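Local coordinates for phosphoribosylglycinamide synthetase (Anaerococcus prevotii, PDB 4DIM), which probably acts as an ATP-binding, metal-dependent ligase of the ATP-grasp family, at residues D109-K114 with H127-N132; K144-V149 with F190-E195. All coordinates share one frame; numbering follows the deposited sequence.

Contact 1 of 2, residues D109-K114 with H127-N132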
loop_
_atom_site.group_PDB
_atom_site.type_symbol
_atom_site.label_atom_id
_atom_site.label_comp_id
_atom_site.label_asym_id
_atom_site.label_seq_id
_atom_site.Cartn_x
_atom_site.Cartn_y
_atom_site.Cartn_z
ATOM N N ASP A 109 -3.016 0.676 14.610
ATOM C CA ASP A 109 -3.949 1.325 15.520
ATOM C C ASP A 109 -3.830 2.823 15.401
ATOM O O ASP A 109 -2.836 3.393 15.842
ATOM C CB ASP A 109 -3.684 0.865 16.962
ATOM C CG ASP A 109 -4.803 1.231 17.929
ATOM O OD1 ASP A 109 -5.946 0.755 17.725
ATOM O OD2 ASP A 109 -4.532 1.963 18.898
ATOM N N LYS A 110 -4.835 3.458 14.787
ATOM C CA LYS A 110 -4.904 4.924 14.622
ATOM C C LYS A 110 -4.727 5.718 15.943
ATOM O O LYS A 110 -4.126 6.774 15.901
ATOM C CB LYS A 110 -6.245 5.351 13.971
ATOM C CG LYS A 110 -6.274 5.288 12.435
ATOM C CD LYS A 110 -6.939 6.536 11.808
ATOM C CE LYS A 110 -6.686 6.669 10.323
ATOM N NZ LYS A 110 -5.253 6.912 10.005
ATOM N N TYR A 111 -5.251 5.236 17.083
ATOM C CA TYR A 111 -5.091 5.949 18.358
ATOM C C TYR A 111 -3.612 6.025 18.736
ATOM O O TYR A 111 -3.147 7.080 19.141
ATOM C CB TYR A 111 -5.840 5.287 19.547
ATOM C CG TYR A 111 -7.305 4.919 19.416
ATOM C CD1 TYR A 111 -8.292 5.716 19.992
ATOM C CD2 TYR A 111 -7.681 3.642 19.001
ATOM C CE1 TYR A 111 -9.619 5.276 20.097
ATOM C CE2 TYR A 111 -9.004 3.205 19.077
ATOM C CZ TYR A 111 -9.980 4.042 19.590
ATOM O OH TYR A 111 -11.292 3.639 19.639
ATOM N N LYS A 112 -2.907 4.879 18.648
ATOM C CA LYS A 112 -1.488 4.731 18.968
ATOM C C LYS A 112 -0.601 5.449 17.976
ATOM O O LYS A 112 0.457 5.958 18.359
ATOM C CB LYS A 112 -1.064 3.253 18.986
ATOM C CG LYS A 112 -1.510 2.415 20.180
ATOM C CD LYS A 112 -0.953 0.962 20.068
ATOM C CE LYS A 112 -1.808 -0.100 20.755
ATOM N NZ LYS A 112 -1.511 -0.226 22.204
HETATM N N MSE A 113 -0.997 5.443 16.690
HETATM C CA MSE A 113 -0.269 6.134 15.619
HETATM C C MSE A 113 -0.350 7.625 15.818
HETATM O O MSE A 113 0.660 8.315 15.747
HETATM C CB MSE A 113 -0.852 5.773 14.227
HETATM C CG MSE A 113 0.113 6.049 13.066
HETATM SE SE MSE A 113 -0.693 6.166 11.293
HETATM C CE MSE A 113 -1.966 7.638 11.586
ATOM N N LYS A 114 -1.543 8.131 16.081
ATOM C CA LYS A 114 -1.765 9.573 16.237
ATOM C C LYS A 114 -1.168 10.097 17.552
ATOM O O LYS A 114 -0.932 11.304 17.676
ATOM C CB LYS A 114 -3.278 9.892 16.152
ATOM C CG LYS A 114 -3.911 9.512 14.812
ATOM C CD LYS A 114 -4.047 10.646 13.825
ATOM C CE LYS A 114 -4.984 10.291 12.680
ATOM N NZ LYS A 114 -4.387 10.505 11.324
ATOM N N HIS A 127 -6.727 14.105 16.665
ATOM C CA HIS A 127 -8.015 13.650 17.193
ATOM C C HIS A 127 -8.067 13.589 18.692
ATOM O O HIS A 127 -7.068 13.351 19.385
ATOM C CB HIS A 127 -8.405 12.264 16.641
ATOM C CG HIS A 127 -7.651 11.101 17.222
ATOM N ND1 HIS A 127 -8.083 10.438 18.351
ATOM C CD2 HIS A 127 -6.534 10.500 16.773
ATOM C CE1 HIS A 127 -7.217 9.457 18.552
ATOM N NE2 HIS A 127 -6.275 9.447 17.617
ATOM N N PHE A 128 -9.294 13.700 19.176
ATOM C CA PHE A 128 -9.576 13.618 20.597
ATOM C C PHE A 128 -10.698 12.612 20.867
ATOM O O PHE A 128 -11.725 12.608 20.178
ATOM C CB PHE A 128 -9.917 15.019 21.132
ATOM C CG PHE A 128 -8.669 15.831 21.365
ATOM C CD1 PHE A 128 -7.834 15.554 22.441
ATOM C CD2 PHE A 128 -8.255 16.770 20.438
ATOM C CE1 PHE A 128 -6.655 16.271 22.639
ATOM C CE2 PHE A 128 -7.067 17.491 20.630
ATOM C CZ PHE A 128 -6.283 17.248 21.740
ATOM N N VAL A 129 -10.470 11.767 21.891
ATOM C CA VAL A 129 -11.409 10.715 22.341
ATOM C C VAL A 129 -12.323 11.315 23.457
ATOM O O VAL A 129 -12.119 11.080 24.642
ATOM C CB VAL A 129 -10.700 9.387 22.781
ATOM C CG1 VAL A 129 -10.452 8.464 21.588
ATOM C CG2 VAL A 129 -9.383 9.641 23.526
ATOM N N VAL A 130 -13.293 12.138 23.033
ATOM C CA VAL A 130 -14.276 12.842 23.872
ATOM C C VAL A 130 -15.283 11.851 24.559
ATOM O O VAL A 130 -15.630 10.824 23.985
ATOM C CB VAL A 130 -15.031 13.914 23.005
ATOM C CG1 VAL A 130 -15.622 13.331 21.724
ATOM C CG2 VAL A 130 -16.120 14.629 23.784
ATOM N N ARG A 131 -15.743 12.174 25.788
ATOM C CA ARG A 131 -16.754 11.379 26.541
ATOM C C ARG A 131 -18.001 12.234 26.963
ATOM O O ARG A 131 -18.972 11.640 27.418
ATOM C CB ARG A 131 -16.130 10.677 27.782
ATOM C CG ARG A 131 -15.548 9.307 27.420
ATOM C CD ARG A 131 -14.569 8.712 28.419
ATOM N NE ARG A 131 -13.970 7.475 27.898
ATOM C CZ ARG A 131 -13.128 6.683 28.562
ATOM N NH1 ARG A 131 -12.763 6.980 29.807
ATOM N NH2 ARG A 131 -12.646 5.586 27.988
ATOM N N ASN A 132 -18.000 13.581 26.751
ATOM C CA ASN A 132 -19.116 14.489 27.106
ATOM C C ASN A 132 -19.059 15.841 26.343
ATOM O O ASN A 132 -17.993 16.219 25.856
ATOM C CB ASN A 132 -19.115 14.783 28.633
ATOM C CG ASN A 132 -17.741 15.103 29.181
ATOM O OD1 ASN A 132 -17.186 16.161 28.892
ATOM N ND2 ASN A 132 -17.126 14.181 29.931
#
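The imidazole of His127 presents one edge to the aliphatic base of Lys114, and here the contact is at its densest. CB of Lys114 lies 3.4 Å from NE2 of His127, and CG of Lys114, in the plane of the ring, is 3.4 Å from CD2 of His127. With chi1 at 75°, CG of His127 sits between its backbone N and carbonyl carbon; the ring beyond it meets the helix through CD2 and NE2. A lysine suits this place because its methylenes pack against the ring while NZ goes elsewhere, to a hydrogen bond with Thr124 OG1; NZ of Lys114 stays 6.7 Å from NE2 of His127.

The contact joins the first turn of helix 110-120 to edge strand 127-128 of the small antiparallel sheet in the ATP-grasp domain. Asp109 is the N-cap of that helix, its OD2 accepting a weak bond from Lys112 N.

Toward solvent the fit is sparser. Tyr111 and the exposed Val129 cross at about a right angle, with CG1 of Val129 3.6 Å from CE1 of Tyr111, at the ring edge and in its plane. The compact branched valine supplies a methyl for that rim, and the tyrosine combines an apolar ring with a hydroxyl hydrogen-bonded to the hydroxyl of Tyr184. CE1 of His127 approaches the same ring obliquely, 4.2 Å from CD1 of Tyr111.

Contact 2 of 2, residues K144-V149 with F190-E195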
loop_
_atom_site.group_PDB
_atom_site.type_symbol
_atom_site.label_atom_id
_atom_site.label_comp_id
_atom_site.label_asym_id
_atom_site.label_seq_id
_atom_site.Cartn_x
_atom_site.Cartn_y
_atom_site.Cartn_z
ATOM N N LYS A 144 -8.524 22.179 14.538
ATOM C CA LYS A 144 -8.983 23.102 13.500
ATOM C C LYS A 144 -10.242 22.533 12.816
ATOM O O LYS A 144 -10.315 21.326 12.548
ATOM C CB LYS A 144 -7.849 23.420 12.465
ATOM C CG LYS A 144 -7.723 22.509 11.219
ATOM C CD LYS A 144 -6.485 22.859 10.359
ATOM C CE LYS A 144 -5.996 21.708 9.499
ATOM N NZ LYS A 144 -4.912 20.929 10.166
ATOM N N LEU A 145 -11.233 23.406 12.557
ATOM C CA LEU A 145 -12.455 23.037 11.829
ATOM C C LEU A 145 -12.122 22.892 10.334
ATOM O O LEU A 145 -11.154 23.505 9.882
ATOM C CB LEU A 145 -13.576 24.091 12.014
ATOM C CG LEU A 145 -14.498 23.872 13.207
ATOM C CD1 LEU A 145 -13.733 23.983 14.521
ATOM C CD2 LEU A 145 -15.657 24.847 13.160
ATOM N N PRO A 146 -12.924 22.180 9.519
ATOM C CA PRO A 146 -14.075 21.350 9.907
ATOM C C PRO A 146 -13.627 20.079 10.600
ATOM O O PRO A 146 -12.451 19.730 10.603
ATOM C CB PRO A 146 -14.776 21.046 8.575
ATOM C CG PRO A 146 -13.797 21.387 7.473
ATOM C CD PRO A 146 -12.589 22.040 8.090
ATOM N N VAL A 147 -14.569 19.408 11.225
ATOM C CA VAL A 147 -14.289 18.175 11.938
ATOM C C VAL A 147 -15.294 17.147 11.555
ATOM O O VAL A 147 -16.350 17.441 10.986
ATOM C CB VAL A 147 -14.238 18.333 13.474
ATOM C CG1 VAL A 147 -12.934 18.963 13.929
ATOM C CG2 VAL A 147 -15.427 19.120 13.988
ATOM N N ILE A 148 -14.904 15.921 11.834
ATOM C CA ILE A 148 -15.701 14.725 11.685
ATOM C C ILE A 148 -16.028 14.247 13.085
ATOM O O ILE A 148 -15.173 14.337 13.972
ATOM C CB ILE A 148 -14.903 13.688 10.905
ATOM C CG1 ILE A 148 -14.902 14.013 9.419
ATOM C CG2 ILE A 148 -15.418 12.293 11.183
ATOM C CD1 ILE A 148 -16.068 13.470 8.612
ATOM N N VAL A 149 -17.248 13.748 13.284
ATOM C CA VAL A 149 -17.676 13.094 14.525
ATOM C C VAL A 149 -17.991 11.691 14.161
ATOM O O VAL A 149 -18.775 11.443 13.235
ATOM C CB VAL A 149 -18.844 13.729 15.256
ATOM C CG1 VAL A 149 -18.926 13.140 16.646
ATOM C CG2 VAL A 149 -18.692 15.246 15.328
ATOM N N PHE A 190 -11.074 17.329 10.060
ATOM C CA PHE A 190 -11.433 16.923 8.720
ATOM C C PHE A 190 -10.508 17.667 7.769
ATOM O O PHE A 190 -10.556 18.900 7.700
ATOM C CB PHE A 190 -12.916 17.195 8.442
ATOM C CG PHE A 190 -13.398 16.614 7.130
ATOM C CD1 PHE A 190 -13.149 15.286 6.804
ATOM C CD2 PHE A 190 -14.069 17.401 6.208
ATOM C CE1 PHE A 190 -13.532 14.772 5.567
ATOM C CE2 PHE A 190 -14.474 16.878 4.984
ATOM C CZ PHE A 190 -14.202 15.566 4.668
ATOM N N ILE A 191 -9.586 16.928 7.129
ATOM C CA ILE A 191 -8.594 17.471 6.205
ATOM C C ILE A 191 -9.088 17.149 4.824
ATOM O O ILE A 191 -9.180 15.994 4.456
ATOM C CB ILE A 191 -7.179 16.888 6.478
ATOM C CG1 ILE A 191 -6.787 16.963 7.967
ATOM C CG2 ILE A 191 -6.135 17.573 5.619
ATOM C CD1 ILE A 191 -6.568 18.373 8.513
ATOM N N GLU A 192 -9.469 18.144 4.077
ATOM C CA GLU A 192 -9.962 17.931 2.731
ATOM C C GLU A 192 -8.935 18.619 1.828
ATOM O O GLU A 192 -8.533 19.746 2.108
ATOM C CB GLU A 192 -11.450 18.406 2.573
ATOM C CG GLU A 192 -11.784 19.869 2.828
ATOM C CD GLU A 192 -11.830 20.387 4.259
ATOM O OE1 GLU A 192 -12.742 21.199 4.535
ATOM O OE2 GLU A 192 -10.897 20.105 5.052
ATOM N N GLY A 193 -8.400 17.882 0.858
ATOM C CA GLY A 193 -7.391 18.439 -0.030
ATOM C C GLY A 193 -6.924 17.491 -1.116
ATOM O O GLY A 193 -7.643 16.570 -1.481
ATOM N N TYR A 194 -5.713 17.708 -1.640
ATOM C CA TYR A 194 -5.168 16.832 -2.684
ATOM C C TYR A 194 -4.610 15.526 -2.055
ATOM O O TYR A 194 -3.641 15.574 -1.282
ATOM C CB TYR A 194 -4.094 17.559 -3.525
ATOM C CG TYR A 194 -3.643 16.733 -4.709
ATOM C CD1 TYR A 194 -4.526 16.409 -5.737
ATOM C CD2 TYR A 194 -2.361 16.189 -4.757
ATOM C CE1 TYR A 194 -4.154 15.554 -6.772
ATOM C CE2 TYR A 194 -1.962 15.377 -5.821
ATOM C CZ TYR A 194 -2.869 15.042 -6.817
ATOM O OH TYR A 194 -2.523 14.215 -7.872
ATOM N N GLU A 195 -5.255 14.372 -2.361
ATOM C CA GLU A 195 -4.815 13.063 -1.841
ATOM C C GLU A 195 -3.767 12.438 -2.745
ATOM O O GLU A 195 -3.919 12.404 -3.961
ATOM C CB GLU A 195 -5.962 12.073 -1.698
ATOM C CG GLU A 195 -7.048 12.487 -0.740
ATOM C CD GLU A 195 -8.279 11.592 -0.756
ATOM O OE1 GLU A 195 -8.383 10.723 -1.653
ATOM O OE2 GLU A 195 -9.148 11.769 0.131
#
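The Phe190 ring meets Pro146 at its edge, where CG of Pro146 lies near the ring plane, 4.2 Å from CD2 of Phe190; Ile148 comes up obliquely, its CG1 3.4 Å from CD1 of Phe190. In the small antiparallel sheet of the ATP-grasp domain, these residues continue the pairing of strand 147-150 with strand 186-189 past the latter's end, and the side chain of Phe190 also touches Ile162 of strand 161-163. Phe190 N donates to Pro146 O over 2.8 Å at 162°, with the donor tilted 32° from the carbonyl plane. Any residue could offer that O; what proline adds, after a cis peptide, is an apolar ring. CG of Phe190 is anti to its backbone N (chi1 -172°), beside Ile148. A broad aromatic suits a place touching both neighbours, and the branched isoleucine gives it CG1 and CD1. An alanine here would probably keep the backbone bond but leave Ile148 CG1 and Pro146 CG without their aromatic partner, opening a gap between them. Glu192 and Pro146 reach toward each other tip to tip; OE2 of Glu192 has a long, weak ion pair with Lys267. Farther out, Lys144 and Ile191 cross at about a right angle, CD1 of Ile191 lying 3.5 Å from CE of Lys144.

Overall arrangement
Contacts 1 and 2 have centres 16 Å apart and nearest atoms about 6 Å apart, so they do not touch, but both reach one four-stranded antiparallel sheet. Strand 186-189 lies between edge strand 127-128 of contact 1 and strand 147-150 of contact 2. Its Glu188 links the two: the side chains of Lys114 and His127 touch it, and its backbone bonds with Ile148. Contact 1 ties a helix to this sheet, whereas the 190-195 segment of contact 2 leads out of it into strand 194-203 of the larger eight-stranded sheet. As in other ATP-grasp enzymes, the nucleotide would probably bind between the regions that carry the two sheets.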